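Local coordinates for ABC transporter, substrate binding protein (Agrobacterium tumefaciens, PDB 3C9H) that probably captures a solute in the periplasm and delivers it to an ABC importer, and has a magnesium ion bound, at residues Phe134-Phe146 with Val223-Ser237. Residues are numbered along the deposited sequence; the frame is centred on the assembly and turned at random.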
loop_
_atom_site.group_PDB
_atom_site.type_symbol
_atom_site.label_atom_id
_atom_site.label_comp_id
_atom_site.label_asym_id
_atom_site.label_seq_id
_atom_site.Cartn_x
_atom_site.Cartn_y
_atom_site.Cartn_z
ATOM N N PHE A 134 4.897 7.022 2.544
ATOM C CA PHE A 134 4.241 7.962 1.614
ATOM C C PHE A 134 4.486 7.393 0.198
ATOM O O PHE A 134 5.540 7.612 -0.386
ATOM C CB PHE A 134 4.891 9.345 1.844
ATOM C CG PHE A 134 4.127 10.517 1.284
ATOM C CD1 PHE A 134 3.006 11.019 1.941
ATOM C CD2 PHE A 134 4.563 11.147 0.127
ATOM C CE1 PHE A 134 2.310 12.131 1.430
ATOM C CE2 PHE A 134 3.879 12.250 -0.395
ATOM C CZ PHE A 134 2.753 12.740 0.259
ATOM N N GLU A 135 3.531 6.609 -0.313
ATOM C CA GLU A 135 3.715 5.778 -1.544
ATOM C C GLU A 135 2.665 6.052 -2.632
ATOM O O GLU A 135 1.486 5.961 -2.366
ATOM C CB GLU A 135 3.671 4.286 -1.168
ATOM C CG GLU A 135 4.886 3.839 -0.342
ATOM C CD GLU A 135 4.698 2.447 0.229
ATOM O OE1 GLU A 135 4.781 1.479 -0.557
ATOM O OE2 GLU A 135 4.414 2.327 1.442
ATOM N N PRO A 136 3.095 6.422 -3.855
ATOM C CA PRO A 136 2.151 6.769 -4.915
ATOM C C PRO A 136 1.637 5.574 -5.722
ATOM O O PRO A 136 2.311 4.544 -5.794
ATOM C CB PRO A 136 2.967 7.681 -5.817
ATOM C CG PRO A 136 4.363 7.099 -5.748
ATOM C CD PRO A 136 4.488 6.642 -4.273
ATOM N N ALA A 137 0.432 5.725 -6.267
ATOM C CA ALA A 137 -0.159 4.802 -7.236
ATOM C C ALA A 137 0.193 5.304 -8.628
ATOM O O ALA A 137 -0.232 6.422 -9.034
ATOM C CB ALA A 137 -1.632 4.776 -7.090
ATOM N N VAL A 138 0.914 4.472 -9.370
ATOM C CA VAL A 138 1.574 4.899 -10.607
ATOM C C VAL A 138 1.188 4.023 -11.795
ATOM O O VAL A 138 0.618 2.937 -11.634
ATOM C CB VAL A 138 3.114 4.856 -10.446
ATOM C CG1 VAL A 138 3.548 5.694 -9.255
ATOM C CG2 VAL A 138 3.622 3.377 -10.333
ATOM N N PHE A 139 1.503 4.513 -12.988
ATOM C CA PHE A 139 1.415 3.692 -14.189
ATOM C C PHE A 139 2.743 2.954 -14.322
ATOM O O PHE A 139 3.796 3.492 -14.018
ATOM C CB PHE A 139 1.232 4.512 -15.479
ATOM C CG PHE A 139 0.027 5.431 -15.526
ATOM C CD1 PHE A 139 -0.985 5.401 -14.573
ATOM C CD2 PHE A 139 -0.097 6.326 -16.573
ATOM C CE1 PHE A 139 -2.089 6.250 -14.674
ATOM C CE2 PHE A 139 -1.217 7.178 -16.687
ATOM C CZ PHE A 139 -2.204 7.136 -15.738
ATOM N N VAL A 140 2.671 1.744 -14.844
ATOM C CA VAL A 140 3.833 1.008 -15.227
ATOM C C VAL A 140 3.653 0.589 -16.685
ATOM O O VAL A 140 2.523 0.476 -17.187
ATOM C CB VAL A 140 4.110 -0.200 -14.287
ATOM C CG1 VAL A 140 4.426 0.292 -12.879
ATOM C CG2 VAL A 140 2.927 -1.178 -14.269
ATOM N N TYR A 141 4.769 0.417 -17.378
ATOM C CA TYR A 141 4.718 0.000 -18.783
ATOM C C TYR A 141 5.887 -0.900 -19.119
ATOM O O TYR A 141 6.917 -0.871 -18.436
ATOM C CB TYR A 141 4.678 1.213 -19.731
ATOM C CG TYR A 141 5.903 2.106 -19.733
ATOM C CD1 TYR A 141 6.841 2.045 -20.769
ATOM C CD2 TYR A 141 6.124 3.018 -18.707
ATOM C CE1 TYR A 141 7.971 2.870 -20.759
ATOM C CE2 TYR A 141 7.217 3.842 -18.706
ATOM C CZ TYR A 141 8.147 3.752 -19.726
ATOM O OH TYR A 141 9.232 4.580 -19.700
ATOM N N HIS A 142 5.699 -1.687 -20.171
ATOM C CA HIS A 142 6.735 -2.526 -20.752
ATOM C C HIS A 142 7.513 -1.691 -21.792
ATOM O O HIS A 142 7.024 -1.429 -22.877
ATOM C CB HIS A 142 6.074 -3.744 -21.386
ATOM C CG HIS A 142 7.031 -4.708 -22.014
ATOM N ND1 HIS A 142 7.987 -5.392 -21.293
ATOM C CD2 HIS A 142 7.150 -5.132 -23.288
ATOM C CE1 HIS A 142 8.663 -6.183 -22.101
ATOM N NE2 HIS A 142 8.172 -6.047 -23.317
ATOM N N LYS A 143 8.714 -1.267 -21.417
ATOM C CA LYS A 143 9.536 -0.365 -22.240
ATOM C C LYS A 143 9.698 -0.828 -23.693
ATOM O O LYS A 143 9.496 -0.045 -24.594
ATOM C CB LYS A 143 10.918 -0.133 -21.603
ATOM C CG LYS A 143 10.888 0.556 -20.259
ATOM C CD LYS A 143 12.286 0.956 -19.834
ATOM C CE LYS A 143 12.255 1.691 -18.516
ATOM N NZ LYS A 143 13.464 2.545 -18.282
ATOM N N PRO A 144 10.041 -2.105 -23.920
ATOM C CA PRO A 144 10.113 -2.595 -25.311
ATOM C C PRO A 144 8.839 -2.446 -26.133
ATOM O O PRO A 144 8.909 -2.481 -27.366
ATOM C CB PRO A 144 10.446 -4.084 -25.147
ATOM C CG PRO A 144 11.176 -4.143 -23.842
ATOM C CD PRO A 144 10.451 -3.144 -22.968
ATOM N N SER A 145 7.693 -2.288 -25.478
ATOM C CA SER A 145 6.413 -2.125 -26.184
ATOM C C SER A 145 6.124 -0.675 -26.563
ATOM O O SER A 145 5.182 -0.428 -27.288
ATOM C CB SER A 145 5.233 -2.657 -25.350
ATOM O OG SER A 145 5.303 -4.051 -25.207
ATOM N N PHE A 146 6.906 0.266 -26.049
ATOM C CA PHE A 146 6.675 1.691 -26.275
ATOM C C PHE A 146 7.866 2.300 -26.983
ATOM O O PHE A 146 8.498 3.236 -26.503
ATOM C CB PHE A 146 6.382 2.407 -24.979
ATOM C CG PHE A 146 5.003 2.129 -24.480
ATOM C CD1 PHE A 146 3.942 2.964 -24.830
ATOM C CD2 PHE A 146 4.743 0.988 -23.752
ATOM C CE1 PHE A 146 2.655 2.690 -24.405
ATOM C CE2 PHE A 146 3.442 0.708 -23.327
ATOM C CZ PHE A 146 2.406 1.561 -23.665
ATOM N N VAL A 223 4.036 -7.342 -16.604
ATOM C CA VAL A 223 4.537 -6.167 -17.332
ATOM C C VAL A 223 6.021 -6.350 -17.636
ATOM O O VAL A 223 6.457 -6.026 -18.730
ATOM C CB VAL A 223 4.270 -4.828 -16.563
ATOM C CG1 VAL A 223 4.961 -3.616 -17.246
ATOM C CG2 VAL A 223 2.735 -4.586 -16.464
ATOM N N SER A 224 6.765 -6.934 -16.700
ATOM C CA SER A 224 8.223 -7.068 -16.800
ATOM C C SER A 224 8.646 -7.835 -18.033
ATOM O O SER A 224 9.606 -7.457 -18.702
ATOM C CB SER A 224 8.799 -7.785 -15.567
ATOM O OG SER A 224 10.180 -7.536 -15.436
ATOM N N ASP A 225 7.926 -8.913 -18.324
ATOM C CA ASP A 225 8.262 -9.760 -19.448
ATOM C C ASP A 225 7.311 -9.575 -20.624
ATOM O O ASP A 225 7.229 -10.415 -21.498
ATOM C CB ASP A 225 8.319 -11.226 -19.021
ATOM C CG ASP A 225 6.985 -11.764 -18.600
ATOM O OD1 ASP A 225 5.952 -11.122 -18.865
ATOM O OD2 ASP A 225 6.977 -12.853 -18.007
ATOM N N GLY A 226 6.564 -8.482 -20.623
ATOM C CA GLY A 226 5.821 -8.089 -21.802
ATOM C C GLY A 226 4.520 -8.795 -22.038
ATOM O O GLY A 226 3.882 -8.503 -23.028
ATOM N N ARG A 227 4.086 -9.693 -21.141
ATOM C CA ARG A 227 2.726 -10.249 -21.256
ATOM C C ARG A 227 1.680 -9.132 -21.247
ATOM O O ARG A 227 0.678 -9.197 -21.977
ATOM C CB ARG A 227 2.423 -11.251 -20.138
ATOM C CG ARG A 227 3.030 -12.643 -20.364
ATOM C CD ARG A 227 2.826 -13.549 -19.160
ATOM N NE ARG A 227 3.816 -13.260 -18.131
ATOM C CZ ARG A 227 3.878 -13.855 -16.941
ATOM N NH1 ARG A 227 2.986 -14.762 -16.592
ATOM N NH2 ARG A 227 4.845 -13.528 -16.093
ATOM N N PHE A 228 1.949 -8.107 -20.425
ATOM C CA PHE A 228 1.144 -6.905 -20.335
ATOM C C PHE A 228 1.971 -5.724 -20.765
ATOM O O PHE A 228 3.156 -5.677 -20.502
ATOM C CB PHE A 228 0.720 -6.659 -18.878
ATOM C CG PHE A 228 -0.238 -7.692 -18.321
ATOM C CD1 PHE A 228 -1.054 -8.452 -19.137
ATOM C CD2 PHE A 228 -0.368 -7.833 -16.944
ATOM C CE1 PHE A 228 -1.942 -9.380 -18.600
ATOM C CE2 PHE A 228 -1.255 -8.761 -16.400
ATOM C CZ PHE A 228 -2.039 -9.532 -17.236
ATOM N N VAL A 229 1.338 -4.749 -21.401
ATOM C CA VAL A 229 2.053 -3.544 -21.834
ATOM C C VAL A 229 1.906 -2.379 -20.839
ATOM O O VAL A 229 2.754 -1.500 -20.784
ATOM C CB VAL A 229 1.579 -3.124 -23.221
ATOM C CG1 VAL A 229 1.839 -4.275 -24.218
ATOM C CG2 VAL A 229 0.103 -2.688 -23.209
ATOM N N LEU A 230 0.823 -2.379 -20.064
ATOM C CA LEU A 230 0.516 -1.298 -19.119
ATOM C C LEU A 230 -0.128 -1.843 -17.843
ATOM O O LEU A 230 -0.959 -2.759 -17.894
ATOM C CB LEU A 230 -0.473 -0.293 -19.736
ATOM C CG LEU A 230 0.040 0.752 -20.727
ATOM C CD1 LEU A 230 -1.148 1.358 -21.484
ATOM C CD2 LEU A 230 0.864 1.831 -20.029
ATOM N N GLY A 231 0.237 -1.253 -16.708
ATOM C CA GLY A 231 -0.507 -1.426 -15.461
ATOM C C GLY A 231 -0.949 -0.090 -14.879
ATOM O O GLY A 231 -0.252 0.931 -15.010
ATOM N N TYR A 232 -2.104 -0.104 -14.219
ATOM C CA TYR A 232 -2.735 1.094 -13.696
ATOM C C TYR A 232 -2.898 0.988 -12.167
ATOM O O TYR A 232 -3.342 -0.042 -11.673
ATOM C CB TYR A 232 -4.111 1.304 -14.360
ATOM C CG TYR A 232 -4.874 2.458 -13.786
ATOM C CD1 TYR A 232 -4.564 3.756 -14.152
ATOM C CD2 TYR A 232 -5.905 2.263 -12.869
ATOM C CE1 TYR A 232 -5.235 4.838 -13.601
ATOM C CE2 TYR A 232 -6.595 3.348 -12.312
ATOM C CZ TYR A 232 -6.252 4.624 -12.679
ATOM O OH TYR A 232 -6.924 5.710 -12.157
ATOM N N ASN A 233 -2.570 2.062 -11.454
ATOM C CA ASN A 233 -2.667 2.126 -9.978
ATOM C C ASN A 233 -1.783 1.136 -9.241
ATOM O O ASN A 233 -2.179 0.552 -8.228
ATOM C CB ASN A 233 -4.116 1.954 -9.517
ATOM C CG ASN A 233 -4.877 3.262 -9.434
ATOM O OD1 ASN A 233 -6.032 3.296 -8.957
ATOM N ND2 ASN A 233 -4.253 4.339 -9.871
ATOM N N ILE A 234 -0.556 0.996 -9.719
ATOM C CA ILE A 234 0.396 0.063 -9.164
ATOM C C ILE A 234 1.189 0.804 -8.090
ATOM O O ILE A 234 1.414 2.002 -8.213
ATOM C CB ILE A 234 1.335 -0.506 -10.288
ATOM C CG1 ILE A 234 0.468 -1.098 -11.410
ATOM C CG2 ILE A 234 2.326 -1.554 -9.723
ATOM C CD1 ILE A 234 -0.564 -2.128 -10.932
ATOM N N LEU A 235 1.611 0.084 -7.046
ATOM C CA LEU A 235 2.443 0.667 -6.015
ATOM C C LEU A 235 3.801 1.108 -6.580
ATOM O O LEU A 235 4.571 0.298 -7.079
ATOM C CB LEU A 235 2.591 -0.287 -4.823
ATOM C CG LEU A 235 1.333 -0.549 -3.963
ATOM C CD1 LEU A 235 1.670 -1.530 -2.835
ATOM C CD2 LEU A 235 0.716 0.765 -3.403
ATOM N N GLY A 236 4.092 2.399 -6.474
ATOM C CA GLY A 236 5.312 2.971 -7.047
ATOM C C GLY A 236 6.569 2.441 -6.392
ATOM O O GLY A 236 7.583 2.291 -7.035
ATOM N N SER A 237 6.494 2.166 -5.091
ATOM C CA SER A 237 7.629 1.631 -4.341
ATOM C C SER A 237 8.022 0.257 -4.876
ATOM O O SER A 237 9.171 -0.009 -5.135
ATOM C CB SER A 237 7.252 1.546 -2.859
ATOM O OG SER A 237 5.943 1.002 -2.712
HETATM O O HOH W 1 -2.107 4.941 -11.391
#
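Strand 135-142 pairs antiparallel with the broken strand 230-235 in a periplasmic-binding-protein fold, Val138 facing Ile234 and Val140 facing Gly231. A G1 beta bulge, in which Asn233 and Ile234 both oppose Val138, shifts the register by one before Val140. Val138 and Ile234 exchange both N-H...O bonds (Val138 N to Ile234 O 2.8 Å), as do Val140 and Gly231. His142 N to Val229 O extends the ladder at one end; at the other, Pro136 O takes Gly236 N (2.9 Å) from the first turn of helix 236-245. This end lies near the magnesium site, the Leu235 side chain about 6 Å from the ion. Among apolar contacts, Val140 CG2 packs on Ile234 CG1 and Val223 CG2 on one face of the pairing. Separately, the Phe139 and Tyr232 rings meet obliquely with planes at 42°, and Phe146 CZ touches Leu230 CG (3.9 Å). Polar side chains act at both ends. Ser237 OG donates to Glu135 OE1 at only 2.5 Å, while OE2 of that carboxylate forms a salt bridge with Arg263. His142 swings its ring, chi1 -179°, toward the turn after helix 216-224, with Pro144 CD over one face and Gly226 CA over the other; the latter makes a CH-pi contact 3.3 Å from the ring centroid, and ND1 bonds weakly to Val223 O.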